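Local coordinates for chloramphenicol acetyltransferase (Aliivibrio fischeri, PDB 6PXA), which probably transfers an acetyl group from acetyl-CoA to chloramphenicol, as a member of the hexapeptide-repeat acyltransferase family, at residues B[188-199]-B[211-219]. Sequence-based numbering, arbitrary orientation.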
ATOM      1  N   TRP B 188     -21.637  25.486  -4.195  1.00 58.72           N
ATOM      2  CA  TRP B 188     -22.557  25.319  -3.069  1.00 58.04           C
ATOM      3  C   TRP B 188     -21.826  25.172  -1.746  1.00 58.15           C
ATOM      4  O   TRP B 188     -22.421  25.441  -0.696  1.00 54.20           O
ATOM      5  CB  TRP B 188     -23.479  24.100  -3.269  1.00 50.49           C
ATOM      6  CG  TRP B 188     -22.751  22.736  -3.235  1.00 48.76           C
ATOM      7  CD1 TRP B 188     -22.406  21.982  -4.311  1.00 51.34           C
ATOM      8  CD2 TRP B 188     -22.314  21.989  -2.067  1.00 49.74           C
ATOM      9  NE1 TRP B 188     -21.770  20.826  -3.901  1.00 48.67           N
ATOM     10  CE2 TRP B 188     -21.701  20.809  -2.532  1.00 48.90           C
ATOM     11  CE3 TRP B 188     -22.382  22.209  -0.686  1.00 48.03           C
ATOM     12  CZ2 TRP B 188     -21.156  19.856  -1.664  1.00 51.87           C
ATOM     13  CZ3 TRP B 188     -21.841  21.284   0.170  1.00 47.25           C
ATOM     14  CH2 TRP B 188     -21.230  20.112  -0.319  1.00 48.18           C
ATOM     15  N   TRP B 189     -20.559  24.737  -1.769  1.00 52.58           N
ATOM     16  CA  TRP B 189     -19.790  24.642  -0.531  1.00 53.73           C
ATOM     17  C   TRP B 189     -19.528  26.013   0.093  1.00 51.62           C
ATOM     18  O   TRP B 189     -19.211  26.088   1.283  1.00 54.21           O
ATOM     19  CB  TRP B 189     -18.471  23.887  -0.777  1.00 51.73           C
ATOM     20  CG  TRP B 189     -17.793  24.297  -2.044  1.00 50.56           C
ATOM     21  CD1 TRP B 189     -16.989  25.378  -2.224  1.00 53.90           C
ATOM     22  CD2 TRP B 189     -17.889  23.647  -3.316  1.00 54.72           C
ATOM     23  NE1 TRP B 189     -16.571  25.442  -3.533  1.00 58.22           N
ATOM     24  CE2 TRP B 189     -17.105  24.388  -4.224  1.00 55.59           C
ATOM     25  CE3 TRP B 189     -18.547  22.499  -3.772  1.00 56.03           C
ATOM     26  CZ2 TRP B 189     -16.963  24.022  -5.563  1.00 53.89           C
ATOM     27  CZ3 TRP B 189     -18.402  22.132  -5.097  1.00 53.44           C
ATOM     28  CH2 TRP B 189     -17.632  22.898  -5.984  1.00 51.33           C
ATOM     29  N   ASP B 190     -19.702  27.097  -0.653  1.00 53.05           N
ATOM     30  CA  ASP B 190     -19.478  28.437  -0.125  1.00 56.43           C
ATOM     31  C   ASP B 190     -20.766  29.130   0.310  1.00 60.10           C
ATOM     32  O   ASP B 190     -20.702  30.222   0.870  1.00 60.27           O
ATOM     33  CB  ASP B 190     -18.750  29.288  -1.164  1.00 56.90           C
ATOM     34  CG  ASP B 190     -17.282  28.927  -1.289  1.00 59.78           C
ATOM     35  OD1 ASP B 190     -16.698  28.443  -0.294  1.00 56.31           O
ATOM     36  OD2 ASP B 190     -16.701  29.150  -2.374  1.00 57.52           O
ATOM     37  N   TRP B 191     -21.928  28.515   0.077  1.00 63.36           N
ATOM     38  CA  TRP B 191     -23.205  29.106   0.463  1.00 63.27           C
ATOM     39  C   TRP B 191     -23.316  29.216   1.983  1.00 59.44           C
ATOM     40  O   TRP B 191     -22.725  28.413   2.714  1.00 57.62           O
ATOM     41  CB  TRP B 191     -24.369  28.255  -0.046  1.00 55.93           C
ATOM     42  CG  TRP B 191     -24.495  28.153  -1.522  1.00 55.80           C
ATOM     43  CD1 TRP B 191     -23.705  28.748  -2.453  1.00 61.26           C
ATOM     44  CD2 TRP B 191     -25.475  27.400  -2.244  1.00 59.28           C
ATOM     45  NE1 TRP B 191     -24.128  28.410  -3.715  1.00 62.80           N
ATOM     46  CE2 TRP B 191     -25.218  27.588  -3.614  1.00 56.62           C
ATOM     47  CE3 TRP B 191     -26.538  26.569  -1.862  1.00 55.30           C
ATOM     48  CZ2 TRP B 191     -25.988  26.977  -4.612  1.00 56.15           C
ATOM     49  CZ3 TRP B 191     -27.298  25.971  -2.849  1.00 55.60           C
ATOM     50  CH2 TRP B 191     -27.026  26.184  -4.207  1.00 57.60           C
ATOM     51  N   PRO B 192     -24.119  30.160   2.483  1.00 59.56           N
ATOM     52  CA  PRO B 192     -24.424  30.166   3.915  1.00 60.49           C
ATOM     53  C   PRO B 192     -25.057  28.847   4.317  1.00 59.03           C
ATOM     54  O   PRO B 192     -25.699  28.169   3.507  1.00 62.06           O
ATOM     55  CB  PRO B 192     -25.406  31.337   4.074  1.00 62.98           C
ATOM     56  CG  PRO B 192     -25.196  32.189   2.846  1.00 64.30           C
ATOM     57  CD  PRO B 192     -24.890  31.191   1.762  1.00 63.85           C
ATOM     58  N   LEU B 193     -24.845  28.469   5.578  1.00 59.41           N
ATOM     59  CA  LEU B 193     -25.203  27.116   5.995  1.00 58.26           C
ATOM     60  C   LEU B 193     -26.694  26.853   5.830  1.00 58.87           C
ATOM     61  O   LEU B 193     -27.093  25.742   5.470  1.00 57.78           O
ATOM     62  CB  LEU B 193     -24.772  26.883   7.440  1.00 61.99           C
ATOM     63  CG  LEU B 193     -25.382  25.697   8.186  1.00 61.13           C
ATOM     64  CD1 LEU B 193     -24.977  24.343   7.560  1.00 63.78           C
ATOM     65  CD2 LEU B 193     -24.982  25.756   9.653  1.00 61.16           C
ATOM     66  N   GLN B 194     -27.539  27.862   6.067  1.00 60.96           N
ATOM     67  CA  GLN B 194     -28.975  27.637   5.937  1.00 62.02           C
ATOM     68  C   GLN B 194     -29.371  27.339   4.490  1.00 61.00           C
ATOM     69  O   GLN B 194     -30.367  26.652   4.253  1.00 61.45           O
ATOM     70  CB  GLN B 194     -29.756  28.847   6.476  1.00 68.70           C
ATOM     71  CG  GLN B 194     -31.266  28.621   6.611  1.00 70.38           C
ATOM     72  CD  GLN B 194     -31.626  27.432   7.502  1.00 76.32           C
ATOM     73  OE1 GLN B 194     -31.233  27.368   8.668  1.00 78.91           O
ATOM     74  NE2 GLN B 194     -32.373  26.482   6.947  1.00 72.67           N
ATOM     75  N   HIS B 195     -28.615  27.836   3.510  1.00 60.05           N
ATOM     76  CA  HIS B 195     -28.944  27.546   2.117  1.00 59.43           C
ATOM     77  C   HIS B 195     -28.538  26.126   1.748  1.00 59.07           C
ATOM     78  O   HIS B 195     -29.203  25.470   0.940  1.00 57.36           O
ATOM     79  CB  HIS B 195     -28.258  28.547   1.187  1.00 59.58           C
ATOM     80  CG  HIS B 195     -28.978  29.854   1.069  1.00 66.36           C
ATOM     81  ND1 HIS B 195     -30.298  29.942   0.680  1.00 64.57           N
ATOM     82  CD2 HIS B 195     -28.557  31.130   1.262  1.00 68.88           C
ATOM     83  CE1 HIS B 195     -30.664  31.213   0.652  1.00 65.92           C
ATOM     84  NE2 HIS B 195     -29.626  31.952   0.999  1.00 65.94           N
ATOM     85  N   ILE B 196     -27.433  25.651   2.309  1.00 55.91           N
ATOM     86  CA  ILE B 196     -27.049  24.257   2.117  1.00 56.59           C
ATOM     87  C   ILE B 196     -28.068  23.343   2.773  1.00 58.81           C
ATOM     88  O   ILE B 196     -28.493  22.342   2.186  1.00 69.32           O
ATOM     89  CB  ILE B 196     -25.632  24.020   2.657  1.00 52.94           C
ATOM     90  CG1 ILE B 196     -24.645  24.921   1.905  1.00 52.61           C
ATOM     91  CG2 ILE B 196     -25.238  22.525   2.524  1.00 53.75           C
ATOM     92  CD1 ILE B 196     -23.203  24.823   2.352  1.00 51.87           C
ATOM     93  N   LYS B 197     -28.470  23.667   4.001  1.00 56.52           N
ATOM     94  CA  LYS B 197     -29.550  22.933   4.644  1.00 66.59           C
ATOM     95  C   LYS B 197     -30.809  22.947   3.782  1.00 59.37           C
ATOM     96  O   LYS B 197     -31.400  21.891   3.517  1.00 65.63           O
ATOM     97  CB  LYS B 197     -29.813  23.518   6.031  1.00 65.84           C
ATOM     98  CG  LYS B 197     -28.607  23.388   6.949  1.00 62.83           C
ATOM     99  CD  LYS B 197     -28.912  23.868   8.357  1.00 67.33           C
ATOM    100  CE  LYS B 197     -29.974  23.010   9.013  1.00 76.00           C
ATOM    101  NZ  LYS B 197     -30.143  23.342  10.454  1.00 77.77           N
ATOM    102  N   ASN B 198     -31.204  24.133   3.294  1.00 61.75           N
ATOM    103  CA  ASN B 198     -32.446  24.258   2.529  1.00 66.63           C
ATOM    104  C   ASN B 198     -32.420  23.425   1.259  1.00 66.78           C
ATOM    105  O   ASN B 198     -33.473  22.979   0.789  1.00 68.89           O
ATOM    106  CB  ASN B 198     -32.719  25.717   2.148  1.00 66.21           C
ATOM    107  CG  ASN B 198     -33.137  26.562   3.326  1.00 65.19           C
ATOM    108  OD1 ASN B 198     -33.439  26.043   4.397  1.00 67.26           O
ATOM    109  ND2 ASN B 198     -33.164  27.877   3.132  1.00 66.26           N
ATOM    110  N   THR B 199     -31.249  23.230   0.666  1.00 61.84           N
ATOM    111  CA  THR B 199     -31.174  22.506  -0.592  1.00 72.74           C
ATOM    112  C   THR B 199     -30.661  21.088  -0.405  1.00 63.02           C
ATOM    113  O   THR B 199     -30.336  20.418  -1.390  1.00 56.28           O
ATOM    114  CB  THR B 199     -30.307  23.277  -1.580  1.00 89.12           C
ATOM    115  OG1 THR B 199     -30.448  24.677  -1.317  1.00103.01           O
ATOM    116  CG2 THR B 199     -30.793  23.026  -2.976  1.00 94.47           C
ATOM    117  N   LEU B 211     -30.367  22.341  -8.516  1.00 63.65           N
ATOM    118  CA  LEU B 211     -29.443  23.093  -7.678  1.00 63.93           C
ATOM    119  C   LEU B 211     -29.135  24.459  -8.290  1.00 63.70           C
ATOM    120  O   LEU B 211     -29.103  25.475  -7.582  1.00 52.77           O
ATOM    121  CB  LEU B 211     -28.161  22.290  -7.462  1.00 47.98           C
ATOM    122  CG  LEU B 211     -27.302  22.834  -6.319  1.00 52.21           C
ATOM    123  CD1 LEU B 211     -28.022  22.654  -5.001  1.00 48.84           C
ATOM    124  CD2 LEU B 211     -25.912  22.190  -6.259  1.00 50.28           C
ATOM    125  N   GLU B 212     -28.930  24.501  -9.612  1.00 62.38           N
ATOM    126  CA  GLU B 212     -28.601  25.755 -10.281  1.00 61.90           C
ATOM    127  C   GLU B 212     -29.761  26.738 -10.211  1.00 67.59           C
ATOM    128  O   GLU B 212     -29.543  27.950 -10.110  1.00 67.42           O
ATOM    129  CB  GLU B 212     -28.213  25.486 -11.735  1.00 61.33           C
ATOM    130  CG  GLU B 212     -27.768  26.710 -12.504  1.00 64.59           C
ATOM    131  CD  GLU B 212     -27.737  26.493 -14.007  1.00 67.70           C
ATOM    132  OE1 GLU B 212     -28.383  25.549 -14.503  1.00 67.27           O
ATOM    133  OE2 GLU B 212     -27.074  27.290 -14.701  1.00 74.29           O
ATOM    134  N   GLN B 213     -31.001  26.240 -10.261  1.00 68.67           N
ATOM    135  CA  GLN B 213     -32.151  27.133 -10.131  1.00 68.58           C
ATOM    136  C   GLN B 213     -32.270  27.678  -8.714  1.00 63.37           C
ATOM    137  O   GLN B 213     -32.549  28.867  -8.532  1.00 70.04           O
ATOM    138  CB  GLN B 213     -33.448  26.427 -10.533  1.00 69.03           C
ATOM    139  CG  GLN B 213     -33.569  26.089 -12.011  1.00 71.68           C
ATOM    140  CD  GLN B 213     -33.552  27.310 -12.916  1.00 77.00           C
ATOM    141  OE1 GLN B 213     -34.204  28.332 -12.642  1.00 82.77           O
ATOM    142  NE2 GLN B 213     -32.811  27.208 -14.015  1.00 73.81           N
ATOM    143  N   TYR B 214     -32.061  26.835  -7.697  1.00 59.32           N
ATOM    144  CA  TYR B 214     -32.088  27.334  -6.323  1.00 66.34           C
ATOM    145  C   TYR B 214     -31.079  28.453  -6.137  1.00 68.80           C
ATOM    146  O   TYR B 214     -31.374  29.470  -5.493  1.00 66.00           O
ATOM    147  CB  TYR B 214     -31.810  26.213  -5.310  1.00 64.90           C
ATOM    148  CG  TYR B 214     -31.905  26.711  -3.875  1.00 61.95           C
ATOM    149  CD1 TYR B 214     -30.802  27.266  -3.224  1.00 57.70           C
ATOM    150  CD2 TYR B 214     -33.109  26.660  -3.190  1.00 63.25           C
ATOM    151  CE1 TYR B 214     -30.907  27.746  -1.925  1.00 61.28           C
ATOM    152  CE2 TYR B 214     -33.219  27.127  -1.899  1.00 66.56           C
ATOM    153  CZ  TYR B 214     -32.126  27.675  -1.269  1.00 67.18           C
ATOM    154  OH  TYR B 214     -32.269  28.147   0.022  1.00 65.03           O
ATOM    155  N   PHE B 215     -29.878  28.277  -6.694  1.00 65.54           N
ATOM    156  CA  PHE B 215     -28.877  29.337  -6.675  1.00 61.76           C
ATOM    157  C   PHE B 215     -29.428  30.630  -7.258  1.00 66.01           C
ATOM    158  O   PHE B 215     -29.287  31.702  -6.659  1.00 73.01           O
ATOM    159  CB  PHE B 215     -27.636  28.894  -7.448  1.00 60.09           C
ATOM    160  CG  PHE B 215     -26.528  29.886  -7.421  1.00 66.82           C
ATOM    161  CD1 PHE B 215     -25.668  29.947  -6.335  1.00 70.54           C
ATOM    162  CD2 PHE B 215     -26.346  30.775  -8.474  1.00 66.26           C
ATOM    163  CE1 PHE B 215     -24.652  30.860  -6.302  1.00 65.79           C
ATOM    164  CE2 PHE B 215     -25.329  31.675  -8.446  1.00 72.78           C
ATOM    165  CZ  PHE B 215     -24.476  31.721  -7.358  1.00 71.71           C
ATOM    166  N   ILE B 216     -30.045  30.553  -8.439  1.00 63.12           N
ATOM    167  CA  ILE B 216     -30.487  31.767  -9.122  1.00 70.92           C
ATOM    168  C   ILE B 216     -31.527  32.506  -8.285  1.00 74.92           C
ATOM    169  O   ILE B 216     -31.513  33.742  -8.204  1.00 77.57           O
ATOM    170  CB  ILE B 216     -31.019  31.427 -10.529  1.00 74.39           C
ATOM    171  CG1 ILE B 216     -29.904  30.821 -11.388  1.00 77.08           C
ATOM    172  CG2 ILE B 216     -31.612  32.664 -11.200  1.00 77.22           C
ATOM    173  CD1 ILE B 216     -30.386  30.197 -12.690  1.00 76.76           C
ATOM    174  N   LYS B 217     -32.430  31.765  -7.630  1.00 73.22           N
ATOM    175  CA  LYS B 217     -33.532  32.399  -6.914  1.00 80.89           C
ATOM    176  C   LYS B 217     -33.135  32.876  -5.524  1.00 78.21           C
ATOM    177  O   LYS B 217     -33.694  33.865  -5.033  1.00 86.17           O
ATOM    178  CB  LYS B 217     -34.719  31.439  -6.792  1.00 81.45           C
ATOM    179  CG  LYS B 217     -35.062  30.687  -8.058  1.00 82.17           C
ATOM    180  CD  LYS B 217     -35.807  31.533  -9.054  1.00 89.47           C
ATOM    181  CE  LYS B 217     -36.065  30.746 -10.332  1.00 98.07           C
ATOM    182  NZ  LYS B 217     -36.522  29.338 -10.058  1.00 99.13           N
ATOM    183  N   ASN B 218     -32.180  32.210  -4.880  1.00 66.61           N
ATOM    184  CA  ASN B 218     -31.967  32.396  -3.451  1.00 67.15           C
ATOM    185  C   ASN B 218     -30.570  32.855  -3.062  1.00 69.99           C
ATOM    186  O   ASN B 218     -30.427  33.575  -2.072  1.00 71.56           O
ATOM    187  CB  ASN B 218     -32.295  31.091  -2.721  1.00 61.91           C
ATOM    188  CG  ASN B 218     -33.698  30.620  -3.027  1.00 72.70           C
ATOM    189  OD1 ASN B 218     -33.905  29.536  -3.578  1.00 78.64           O
ATOM    190  ND2 ASN B 218     -34.678  31.455  -2.698  1.00 70.89           N
ATOM    191  N   VAL B 219     -29.543  32.481  -3.816  1.00 71.10           N
ATOM    192  CA  VAL B 219     -28.167  32.716  -3.399  1.00 69.51           C
ATOM    193  C   VAL B 219     -27.584  33.890  -4.172  1.00 78.76           C
ATOM    194  O   VAL B 219     -27.277  34.938  -3.591  1.00 82.91           O
ATOM    195  CB  VAL B 219     -27.323  31.442  -3.583  1.00 61.42           C
ATOM    196  CG1 VAL B 219     -25.959  31.608  -2.938  1.00 62.61           C
ATOM    197  CG2 VAL B 219     -28.060  30.238  -3.003  1.00 61.82           C
TER
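The indole of Trp191 lies between Val219, whose methyls cover one face, and the CA of Trp188 on the opposite face. Val219 CG1 makes a CH-pi contact 3.8 Å from the centroid of the five-membered ring, while CG2 of the same valine also sits over a face of the His195 imidazole, so one branched side chain serves two rings. Phe215 is slid well off the indole, with Trp191 NE1 at the phenyl edge, 3.4 Å from Phe215 CD1; the N-H itself is bonded to the carbonyl of Ile186 in helix 177-186. Tyr214, also displaced from the indole, brings CD1 to 3.8 Å from Trp191 CZ3. Over the centre of one phenol face stands Thr199 OG1, 3.1 Å above the ring plane, its hydroxyl donating to His195 O.

With CG of Tyr214 anti to the backbone N (chi1 -177°), the phenol reaches across to helix 193-198. There His195 ND1 and Tyr214 OH are hydrogen-bonded at 2.7 Å and 164°, the hydroxyl in the imidazole plane. A longer bond from Asn198 ND2, 3.2 Å to Tyr214 OH, lies in the amide plane, and Gln194 NE2 donates to Asn198 OD1, steadying that amide. Leu211 CD1 presses against Thr199 CG2 at 3.5 Å, a tight fit; Ile98 of the second subunit also packs on Leu211.

The aromatic cluster of Trp191, His195, Tyr214 and Phe215 thus joins helix 193-198 and the turn before it to helix 208-219, beside the left-handed beta-helix characteristic of this family. Bonds to His195, where either partner could be the donor, and from Asn198 fix the phenol hydroxyl within an otherwise largely apolar contact.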